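Local atomic coordinates of actin-related protein 8 (Homo sapiens, PDB entry 4FO0), a protein that binds ATP, has low basal ATPase activity, does not polymerise, and is a proposed core component of the INO80 chromatin remodeling complex. Residues 79-82 with 83-86; 89-92 with 93-97; 476-479 with 480-484; 519-522 with 523-527; 529-532 with 533-537. All coordinates share one frame; numbering follows the deposited sequence.

Interaction 1: 79-82 with 83-86; sequences LKMV and DQAI
Val82 and Ile86 lie side by side one turn apart on helix 71-88, their side chains pointing the same way. Val82 CG1, placed anti to its backbone N (chi1 -176°), meets the end of Ile86, with CD1 4.0 Å from it. The same pair is joined in the backbone, where Ile86 N donates to Val82 O over 2.9 Å. Asp83 sits on the next flank: its N-H reaches back to Leu79 O (2.9 Å, 161° at the hydrogen), and its CB and carboxylate carbon rest against that same oxygen. Asp83 OD1 accepts from Gln356 NE2 of helix 353-359. On the solvent side Met81 folds back through bends at chi2 and chi3 and runs alongside Gln84, whose extended chain brings OE1 to 3.6 Å from Met81 CE. That OE1 also accepts a hydrogen bond from a water 2.8 Å away, which donates to Lys80 O as well, tying the amide to the carbonyl one turn earlier; Lys80 O also receives the N-H of Gln84. Val82 and Ile86 both press on Met359, and Leu79 on Trp289 and Arg293, while Lys80, Met81 and Gln84 are exposed. This is the i to i+3 and i to i+4 pattern of an amphipathic alpha-helix, one flank packed on helices 280-293 and 353-359 of the actin-family fold and the other turned to solvent.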
# COMPACT_ATOMS: atom_id res chain seq x y z
N LEU A 79 5.47 -15.05 16.69
CA LEU A 79 6.85 -15.19 16.27
C LEU A 79 7.28 -16.66 16.39
O LEU A 79 8.13 -17.14 15.63
CB LEU A 79 7.74 -14.26 17.09
CG LEU A 79 9.22 -14.20 16.74
CD1 LEU A 79 9.41 -13.72 15.32
CD2 LEU A 79 9.96 -13.31 17.73
N LYS A 80 6.67 -17.38 17.32
CA LYS A 80 6.90 -18.82 17.42
C LYS A 80 6.26 -19.59 16.26
O LYS A 80 6.79 -20.60 15.82
CB LYS A 80 6.41 -19.37 18.76
CG LYS A 80 7.30 -19.00 19.92
CD LYS A 80 6.60 -19.34 21.19
CE LYS A 80 7.28 -18.76 22.39
NZ LYS A 80 6.23 -18.55 23.44
N MET A 81 5.12 -19.12 15.77
CA MET A 81 4.55 -19.73 14.57
C MET A 81 5.41 -19.46 13.33
O MET A 81 5.65 -20.37 12.53
CB MET A 81 3.11 -19.29 14.37
CG MET A 81 2.21 -19.61 15.56
SD MET A 81 2.22 -21.38 16.00
CE MET A 81 1.85 -22.15 14.41
N VAL A 82 5.89 -18.22 13.20
CA VAL A 82 6.84 -17.86 12.14
C VAL A 82 8.06 -18.77 12.19
O VAL A 82 8.45 -19.38 11.20
CB VAL A 82 7.32 -16.38 12.25
CG1 VAL A 82 8.22 -16.03 11.09
CG2 VAL A 82 6.13 -15.42 12.29
N ASP A 83 8.65 -18.87 13.38
CA ASP A 83 9.83 -19.68 13.57
C ASP A 83 9.57 -21.14 13.22
O ASP A 83 10.43 -21.79 12.63
CB ASP A 83 10.34 -19.55 15.00
CG ASP A 83 11.30 -18.35 15.17
OD1 ASP A 83 11.66 -17.73 14.14
OD2 ASP A 83 11.71 -18.05 16.31
N GLN A 84 8.38 -21.63 13.56
CA GLN A 84 8.04 -23.02 13.31
C GLN A 84 7.94 -23.29 11.82
O GLN A 84 8.38 -24.33 11.33
CB GLN A 84 6.72 -23.37 14.00
CG GLN A 84 6.23 -24.76 13.66
CD GLN A 84 4.83 -25.03 14.16
OE1 GLN A 84 4.41 -24.53 15.20
NE2 GLN A 84 4.08 -25.81 13.39
N ALA A 85 7.35 -22.33 11.11
CA ALA A 85 7.23 -22.39 9.66
C ALA A 85 8.58 -22.29 8.98
O ALA A 85 8.77 -22.85 7.91
CB ALA A 85 6.31 -21.27 9.18
N ILE A 86 9.50 -21.56 9.58
CA ILE A 86 10.82 -21.38 8.98
C ILE A 86 11.61 -22.68 9.05
O ILE A 86 12.13 -23.18 8.05
CB ILE A 86 11.60 -20.26 9.69
CG1 ILE A 86 11.00 -18.89 9.35
CG2 ILE A 86 13.06 -20.29 9.30
CD1 ILE A 86 11.67 -17.73 10.09
O HOH W 1 5.86 -23.21 17.14

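Interaction 2: 89-92 with 93-97; sequences KKMS and NGTRR
Lys90 sets CG beside its own backbone N (chi1 -54°) and bends at each later torsion, a curl that lays its chain against Arg96, which is itself bent at chi2 (-77°). Lys90 CE thereby comes over one face of the Arg96 guanidinium, offset toward the rim and 3.5 Å from NE. The ammonium group passes beyond it: NZ stands 4.7 Å from Arg96 NE and is bonded instead to Gly94 O at 2.9 Å. Arg96 NH1 donates to Trp87 O, and the same guanidinium makes a cation-pi contact with the Trp87 ring. A serine in place of Arg96 would probably leave the Lys90 methylenes without their flat neighbour and the Trp87 ring and carbonyl without their cation. The backbone between these two residues is a type I beta turn from Met91 to Gly94 with a G1 bulge: Gly94, at positive phi, donates to Met91 O, and Met91 N returns a nearly straight bond to Thr95 O (2.8 Å). Inside the loop Asn93 OD1 closes an Asx turn, accepting from both Thr95 N (2.8 Å) and Thr95 OG1 (2.7 Å), a double grip that fixes the amide. Met91 swings across Thr95 and Arg97, its CE 3.4 Å from Thr95 OG1 and its sulfur against Arg97 CB. Beyond CB, Arg97 stretches away to a salt bridge with Asp352, and a water links its backbone N to Lys89 O.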
# COMPACT_ATOMS: atom_id res chain seq x y z
N LYS A 89 10.51 -25.68 6.86
CA LYS A 89 10.84 -25.63 5.44
C LYS A 89 12.32 -25.87 5.23
O LYS A 89 13.15 -25.11 5.72
CB LYS A 89 10.43 -24.28 4.86
CG LYS A 89 10.80 -24.07 3.40
CD LYS A 89 10.12 -22.79 2.88
CE LYS A 89 10.41 -22.58 1.40
NZ LYS A 89 9.58 -21.51 0.79
N LYS A 90 12.66 -26.93 4.52
CA LYS A 90 14.06 -27.27 4.34
C LYS A 90 14.68 -26.32 3.35
O LYS A 90 13.97 -25.60 2.63
CB LYS A 90 14.21 -28.71 3.85
CG LYS A 90 13.51 -29.74 4.71
CD LYS A 90 14.08 -29.76 6.12
CE LYS A 90 14.19 -31.20 6.61
NZ LYS A 90 15.17 -31.95 5.79
N MET A 91 16.01 -26.31 3.30
CA MET A 91 16.70 -25.47 2.34
C MET A 91 16.91 -26.21 1.03
O MET A 91 16.54 -27.38 0.92
CB MET A 91 18.01 -24.97 2.93
CG MET A 91 17.78 -24.08 4.14
SD MET A 91 19.23 -23.08 4.53
CE MET A 91 20.40 -24.36 4.99
N SER A 92 17.48 -25.53 0.05
CA SER A 92 17.63 -26.10 -1.29
C SER A 92 18.46 -27.38 -1.29
O SER A 92 18.21 -28.29 -2.08
CB SER A 92 18.24 -25.09 -2.25
OG SER A 92 17.31 -24.07 -2.57
N ASN A 93 19.44 -27.45 -0.40
CA ASN A 93 20.27 -28.65 -0.28
C ASN A 93 19.60 -29.74 0.57
O ASN A 93 20.22 -30.75 0.90
CB ASN A 93 21.63 -28.29 0.31
CG ASN A 93 21.54 -27.78 1.73
OD1 ASN A 93 20.53 -27.96 2.40
ND2 ASN A 93 22.61 -27.15 2.20
N GLY A 94 18.34 -29.53 0.94
CA GLY A 94 17.59 -30.47 1.75
C GLY A 94 17.85 -30.47 3.25
O GLY A 94 17.27 -31.28 3.98
N THR A 95 18.70 -29.57 3.73
CA THR A 95 19.01 -29.54 5.16
C THR A 95 18.12 -28.55 5.90
O THR A 95 17.43 -27.74 5.28
CB THR A 95 20.47 -29.15 5.41
OG1 THR A 95 20.65 -27.75 5.13
CG2 THR A 95 21.38 -29.97 4.52
N ARG A 96 18.14 -28.62 7.23
CA ARG A 96 17.49 -27.59 8.04
C ARG A 96 18.24 -26.26 8.01
O ARG A 96 19.47 -26.20 7.91
CB ARG A 96 17.39 -28.02 9.50
CG ARG A 96 16.50 -29.20 9.74
CD ARG A 96 15.05 -28.85 9.69
NE ARG A 96 14.25 -30.04 9.94
CZ ARG A 96 12.94 -30.09 9.82
NH1 ARG A 96 12.26 -29.01 9.46
NH2 ARG A 96 12.31 -31.22 10.06
N ARG A 97 17.46 -25.18 8.11
CA ARG A 97 18.02 -23.84 8.23
C ARG A 97 18.44 -23.61 9.69
O ARG A 97 17.62 -23.64 10.61
CB ARG A 97 16.96 -22.83 7.80
CG ARG A 97 17.43 -21.40 7.74
CD ARG A 97 16.26 -20.50 8.04
NE ARG A 97 16.67 -19.15 8.38
CZ ARG A 97 16.92 -18.22 7.47
NH1 ARG A 97 16.83 -18.51 6.17
NH2 ARG A 97 17.28 -17.01 7.84
O HOH W 2 14.51 -25.77 7.72

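Interaction 3: 476-479 with 480-484; sequences KALG and LDKAI
The backbone runs extended from Lys476 to Gly479 and then turns into helix 480-489, Gly479 O taking the N-H of Ala483 at 3.0 Å. Gly479 is the N-cap and, as a glycine, offers no capping side chain; its N-H is met by a water 3.0 Å away, which also accepts a weak bond from Lys482 NZ. Leu478, just before the cap, folds forward over the first turn. With CG anti to the backbone N (chi1 -170°), its two methyls divide the work: CD2 lies 3.8 Å from Ala483 CB, while CD1 reaches Lys482 CB at 3.9 Å and crosses that chain at a slant. Lys482 then bends only at its last torsion, chi4 62°, which brings NZ back toward the water. On another flank Asp481 holds OD1 near its own turn, in a weak bond from Lys482 N, and commits OD2 to a salt bridge with Arg523 of helix 516-527. Leu480 and Ile484 face strand 247-253, both touching Val251, and Leu480 comes within about 4 Å of the ATP-site residue Val253, side chain to side chain. A glycine N-cap, with the preceding leucine packed on the first turn, opens the helix that lies on strands 247-253 and 258-264 of the actin-type nucleotide-binding fold, next to Val253 of the ATP site.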
# COMPACT_ATOMS: atom_id res chain seq x y z
N LYS A 476 -9.89 -11.49 14.64
CA LYS A 476 -8.66 -12.26 14.44
C LYS A 476 -8.05 -11.98 13.07
O LYS A 476 -8.74 -11.91 12.05
CB LYS A 476 -8.90 -13.76 14.63
CG LYS A 476 -7.91 -14.65 13.90
CD LYS A 476 -7.15 -15.58 14.84
CE LYS A 476 -6.22 -16.51 14.06
NZ LYS A 476 -5.43 -17.42 14.95
N ALA A 477 -6.74 -11.79 13.07
CA ALA A 477 -6.06 -11.45 11.83
C ALA A 477 -5.72 -12.74 11.10
O ALA A 477 -5.30 -13.73 11.69
CB ALA A 477 -4.81 -10.61 12.09
N LEU A 478 -5.92 -12.69 9.79
CA LEU A 478 -5.86 -13.84 8.92
C LEU A 478 -4.63 -13.72 8.03
O LEU A 478 -4.43 -12.71 7.36
CB LEU A 478 -7.13 -13.85 8.06
CG LEU A 478 -7.39 -15.08 7.22
CD1 LEU A 478 -7.61 -16.23 8.16
CD2 LEU A 478 -8.60 -14.85 6.36
N GLY A 479 -3.79 -14.75 8.04
CA GLY A 479 -2.59 -14.73 7.23
C GLY A 479 -2.89 -14.64 5.74
O GLY A 479 -3.94 -15.06 5.25
N LEU A 480 -1.94 -14.08 5.01
CA LEU A 480 -2.15 -13.81 3.60
C LEU A 480 -2.56 -15.07 2.79
O LEU A 480 -3.51 -15.04 2.02
CB LEU A 480 -0.90 -13.14 3.04
CG LEU A 480 -0.92 -12.74 1.57
CD1 LEU A 480 -2.14 -11.92 1.29
CD2 LEU A 480 0.34 -11.96 1.27
N ASP A 481 -1.86 -16.18 3.00
CA ASP A 481 -2.15 -17.43 2.29
C ASP A 481 -3.52 -18.04 2.63
O ASP A 481 -4.24 -18.49 1.74
CB ASP A 481 -1.02 -18.45 2.50
CG ASP A 481 -0.71 -18.71 3.98
OD1 ASP A 481 -1.16 -17.94 4.87
OD2 ASP A 481 0.01 -19.69 4.26
N LYS A 482 -3.87 -18.07 3.92
CA LYS A 482 -5.19 -18.49 4.36
C LYS A 482 -6.30 -17.65 3.72
O LYS A 482 -7.34 -18.19 3.33
CB LYS A 482 -5.29 -18.40 5.88
CG LYS A 482 -4.34 -19.31 6.60
CD LYS A 482 -4.47 -19.22 8.12
CE LYS A 482 -3.35 -19.98 8.83
NZ LYS A 482 -1.98 -19.42 8.51
N ALA A 483 -6.08 -16.34 3.64
CA ALA A 483 -7.03 -15.44 3.02
C ALA A 483 -7.21 -15.74 1.54
O ALA A 483 -8.33 -15.78 1.03
CB ALA A 483 -6.58 -14.02 3.19
N ILE A 484 -6.10 -15.94 0.84
CA ILE A 484 -6.19 -16.29 -0.56
C ILE A 484 -7.02 -17.54 -0.74
O ILE A 484 -7.93 -17.57 -1.56
CB ILE A 484 -4.81 -16.51 -1.16
CG1 ILE A 484 -4.08 -15.16 -1.26
CG2 ILE A 484 -4.92 -17.20 -2.55
CD1 ILE A 484 -2.63 -15.29 -1.57
O HOH W 3 -3.12 -16.78 10.21

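Interaction 4: 519-522 with 523-527; sequences FLQH and RILNK
Phe519 with Arg523, Leu520 with Ile524, Gln521 with Leu525 and His522 with Asn526 are i to i+4 pairs on the last two turns of helix 516-527, part of the beta-alpha-beta crossover that joins parallel strands 503-507 and 540-542 of the actin-type sheet. The backbone bonds run in step, Leu525 N to Gln521 O being nearly straight at 172°, while Arg523 N to Phe519 O is long and weak. Phe519 and Arg523 lie alongside each other with ring and guanidinium planes only 9° apart, but it is the aliphatic part that touches: Arg523 CD is 3.9 Å from Phe519 CE1. Bends at chi2 and chi3 carry the guanidinium on past the ring to Tyr363 OH, which is hydrogen-bonded to NH2, Asp481 being the second partner of that nitrogen. Leu520 CD1 and Ile524 CG1, 4.1 Å apart, make the inner flank, the leucine also touching Val541 and Phe362. On the outer flank the His522 imidazole, its CG anti to the backbone N (chi1 169°), crosses the Asn526 amide with the two planes almost perpendicular, NE2 standing 2.8 Å from Asn526 ND2. An alanine at His522 is likely to open a gap beside this amide and to leave the nearby Lys89 without the imidazole it packs against. Gln521 also donates a weak bond to Val539 O, and the same nitrogen, Gln521 NE2, rests 3.7 Å from Leu525 CG.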
# COMPACT_ATOMS: atom_id res chain seq x y z
N PHE A 519 8.08 -18.17 -2.65
CA PHE A 519 7.71 -18.45 -1.27
C PHE A 519 6.23 -18.70 -1.13
O PHE A 519 5.79 -19.65 -0.47
CB PHE A 519 8.12 -17.29 -0.36
CG PHE A 519 7.68 -17.45 1.05
CD1 PHE A 519 6.38 -17.14 1.43
CD2 PHE A 519 8.55 -17.93 2.01
CE1 PHE A 519 5.96 -17.29 2.73
CE2 PHE A 519 8.14 -18.08 3.33
CZ PHE A 519 6.85 -17.76 3.69
N LEU A 520 5.46 -17.83 -1.76
CA LEU A 520 4.01 -17.88 -1.65
C LEU A 520 3.42 -19.03 -2.46
O LEU A 520 2.47 -19.68 -2.04
CB LEU A 520 3.43 -16.55 -2.10
CG LEU A 520 1.91 -16.50 -2.21
CD1 LEU A 520 1.26 -16.66 -0.84
CD2 LEU A 520 1.50 -15.21 -2.86
N GLN A 521 3.99 -19.27 -3.64
CA GLN A 521 3.54 -20.36 -4.49
C GLN A 521 3.71 -21.68 -3.76
O GLN A 521 2.87 -22.57 -3.84
CB GLN A 521 4.32 -20.37 -5.79
CG GLN A 521 4.80 -21.73 -6.18
CD GLN A 521 4.16 -22.18 -7.45
OE1 GLN A 521 4.47 -21.68 -8.53
NE2 GLN A 521 3.22 -23.12 -7.34
N HIS A 522 4.82 -21.79 -3.03
CA HIS A 522 5.09 -22.98 -2.24
C HIS A 522 4.04 -23.22 -1.17
O HIS A 522 3.57 -24.34 -1.01
CB HIS A 522 6.48 -22.88 -1.62
CG HIS A 522 6.78 -23.92 -0.59
ND1 HIS A 522 7.66 -24.96 -0.81
CD2 HIS A 522 6.32 -24.08 0.68
CE1 HIS A 522 7.74 -25.71 0.27
NE2 HIS A 522 6.93 -25.20 1.19
N ARG A 523 3.65 -22.17 -0.44
CA ARG A 523 2.67 -22.32 0.63
C ARG A 523 1.34 -22.69 0.04
O ARG A 523 0.62 -23.52 0.58
CB ARG A 523 2.46 -21.03 1.42
CG ARG A 523 3.71 -20.34 1.84
CD ARG A 523 4.00 -20.57 3.29
NE ARG A 523 2.91 -20.17 4.18
CZ ARG A 523 2.97 -20.34 5.50
NH1 ARG A 523 4.07 -20.89 6.03
NH2 ARG A 523 1.97 -19.98 6.30
N ILE A 524 0.99 -22.04 -1.07
CA ILE A 524 -0.30 -22.31 -1.68
C ILE A 524 -0.45 -23.79 -2.05
O ILE A 524 -1.44 -24.41 -1.70
CB ILE A 524 -0.61 -21.38 -2.87
CG1 ILE A 524 -0.72 -19.94 -2.38
CG2 ILE A 524 -1.90 -21.79 -3.55
CD1 ILE A 524 -1.64 -19.77 -1.17
N LEU A 525 0.56 -24.35 -2.71
CA LEU A 525 0.56 -25.78 -3.04
C LEU A 525 0.26 -26.63 -1.82
O LEU A 525 -0.69 -27.42 -1.82
CB LEU A 525 1.90 -26.21 -3.59
CG LEU A 525 2.14 -25.88 -5.05
CD1 LEU A 525 3.20 -26.81 -5.61
CD2 LEU A 525 0.84 -26.03 -5.80
N ASN A 526 1.07 -26.48 -0.79
CA ASN A 526 0.94 -27.30 0.41
C ASN A 526 -0.37 -27.09 1.15
O ASN A 526 -0.93 -28.05 1.70
CB ASN A 526 2.12 -27.08 1.35
CG ASN A 526 3.46 -27.33 0.68
OD1 ASN A 526 3.56 -28.12 -0.27
ND2 ASN A 526 4.49 -26.66 1.17
N LYS A 527 -0.84 -25.85 1.18
CA LYS A 527 -2.01 -25.47 1.97
C LYS A 527 -3.34 -25.69 1.23
O LYS A 527 -4.37 -25.87 1.87
CB LYS A 527 -1.92 -24.00 2.39
CG LYS A 527 -1.42 -23.75 3.80
CD LYS A 527 0.04 -24.12 3.93
CE LYS A 527 0.55 -23.83 5.34
NZ LYS A 527 2.02 -24.03 5.40

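Interaction 5: 529-532 with 533-537; sequences PPSF and RRIIE
Pro529 O accepts the N-H of Arg533 at 3.1 Å and so opens the short helix 530-535, for which Pro529 is the N-cap. Phe532 N gives this oxygen a second, weak bond. Proline suits the start: neither Pro529 nor Pro530 has an N-H to satisfy, and the first amides of a helix have no acceptor within it. Pro530 O is served by Arg534 N at 3.2 Å, and it also lies over one face of the Arg534 guanidinium, 3.4 Å above the plane and toward the rim. The CA of Ser531 comes over the guanidinium too, 3.5 Å from Arg534 NH2; a bend at chi3 (-98°) folds the arginine back to lie there. Ser531 O receives two bonds, both weak, from Ile535 N at 3.3 Å and Arg534 N at 3.5 Å, as the helix runs out before Ile536 leaves helical geometry. The apolar touch across the segments is Ile535 CD1 to Phe532 CD1, 4.0 Å, the two side chains pointing the same way. Phe532 also packs on helix 494-502, where its ring meets that of Tyr501, and Pro529 and Ile536 touch the same tyrosine. Arg533 extends away toward Leu525 and Asn526. Main-chain carbonyls accept the bonds described across this turn, and the i to i+4 bonds lengthen from Arg533 N to Pro529 O at the start to the weak Ile535 N to Ser531 O at the end, consistent with a short surface helix anchored through its aromatic and aliphatic flank.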
# COMPACT_ATOMS: atom_id res chain seq x y z
N PRO A 529 -6.46 -27.25 -1.07
CA PRO A 529 -7.21 -28.52 -1.06
C PRO A 529 -6.59 -29.50 -2.05
O PRO A 529 -6.48 -29.17 -3.23
CB PRO A 529 -8.60 -28.11 -1.55
CG PRO A 529 -8.67 -26.64 -1.37
CD PRO A 529 -7.28 -26.14 -1.59
N PRO A 530 -6.21 -30.70 -1.57
CA PRO A 530 -5.37 -31.63 -2.32
C PRO A 530 -6.10 -32.17 -3.53
O PRO A 530 -5.47 -32.50 -4.54
CB PRO A 530 -5.10 -32.76 -1.31
CG PRO A 530 -5.66 -32.27 0.01
CD PRO A 530 -6.73 -31.31 -0.34
N SER A 531 -7.43 -32.23 -3.43
CA SER A 531 -8.27 -32.62 -4.56
C SER A 531 -8.03 -31.71 -5.77
O SER A 531 -7.88 -32.20 -6.89
CB SER A 531 -9.74 -32.59 -4.15
OG SER A 531 -10.40 -31.49 -4.75
N PHE A 532 -7.98 -30.40 -5.54
CA PHE A 532 -7.75 -29.42 -6.61
C PHE A 532 -6.30 -29.40 -7.06
O PHE A 532 -6.00 -29.18 -8.24
CB PHE A 532 -8.16 -28.02 -6.17
CG PHE A 532 -9.63 -27.74 -6.30
CD1 PHE A 532 -10.17 -27.42 -7.54
CD2 PHE A 532 -10.47 -27.81 -5.19
CE1 PHE A 532 -11.54 -27.16 -7.68
CE2 PHE A 532 -11.84 -27.55 -5.31
CZ PHE A 532 -12.38 -27.22 -6.56
N ARG A 533 -5.40 -29.62 -6.10
CA ARG A 533 -3.97 -29.66 -6.38
C ARG A 533 -3.66 -30.69 -7.46
O ARG A 533 -2.71 -30.53 -8.23
CB ARG A 533 -3.19 -29.99 -5.11
CG ARG A 533 -1.69 -29.88 -5.27
CD ARG A 533 -0.99 -30.80 -4.30
NE ARG A 533 0.46 -30.64 -4.37
CZ ARG A 533 1.19 -30.07 -3.42
NH1 ARG A 533 0.60 -29.64 -2.30
NH2 ARG A 533 2.51 -29.96 -3.56
N ARG A 534 -4.47 -31.74 -7.51
CA ARG A 534 -4.33 -32.79 -8.51
C ARG A 534 -4.96 -32.37 -9.83
O ARG A 534 -4.28 -32.26 -10.85
CB ARG A 534 -4.94 -34.10 -8.00
CG ARG A 534 -4.04 -34.80 -6.99
CD ARG A 534 -4.63 -36.12 -6.51
NE ARG A 534 -5.32 -35.98 -5.23
CZ ARG A 534 -6.64 -36.00 -5.08
NH1 ARG A 534 -7.43 -36.18 -6.13
NH2 ARG A 534 -7.16 -35.85 -3.86
N ILE A 535 -6.27 -32.13 -9.80
CA ILE A 535 -6.98 -31.62 -10.96
C ILE A 535 -6.22 -30.52 -11.72
O ILE A 535 -6.42 -30.36 -12.92
CB ILE A 535 -8.34 -31.04 -10.55
CG1 ILE A 535 -9.04 -31.99 -9.57
CG2 ILE A 535 -9.18 -30.74 -11.78
CD1 ILE A 535 -10.07 -31.30 -8.68
N ILE A 536 -5.31 -29.81 -11.07
CA ILE A 536 -4.77 -28.59 -11.65
C ILE A 536 -3.30 -28.70 -12.06
O ILE A 536 -2.47 -29.15 -11.28
CB ILE A 536 -4.93 -27.39 -10.71
CG1 ILE A 536 -6.11 -26.53 -11.14
CG2 ILE A 536 -3.67 -26.55 -10.69
CD1 ILE A 536 -6.31 -25.31 -10.29
N GLU A 537 -3.00 -28.31 -13.29
CA GLU A 537 -1.68 -28.55 -13.87
C GLU A 537 -0.53 -27.84 -13.18
O GLU A 537 0.51 -28.44 -12.93
CB GLU A 537 -1.68 -28.19 -15.36
CG GLU A 537 -2.88 -27.38 -15.81
CD GLU A 537 -2.54 -26.43 -16.94
OE1 GLU A 537 -1.78 -26.84 -17.85
OE2 GLU A 537 -3.03 -25.28 -16.93

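All five contacts are local and follow one another along the chain, so none nests or crosses. Interaction 1 spans two turns of helix 71-88, and interaction 2 closes the loop after it, the two meeting where Ile86 packs on Arg97. Far along the sequence, interaction 3 starts helix 480-489, interaction 4 lies at the end of helix 516-527, and interaction 5 forms the short helix after it. Interaction 4 is the hub: Arg523 joins Asp481 of interaction 3 and touches Ala85 of interaction 1, Phe519 and His522 meet Lys89 of interaction 2, and Leu525 meets Arg533 of interaction 5. Helix 71-88 and its loop are thereby tied to the sequence-distant helices beside the six-stranded sheet.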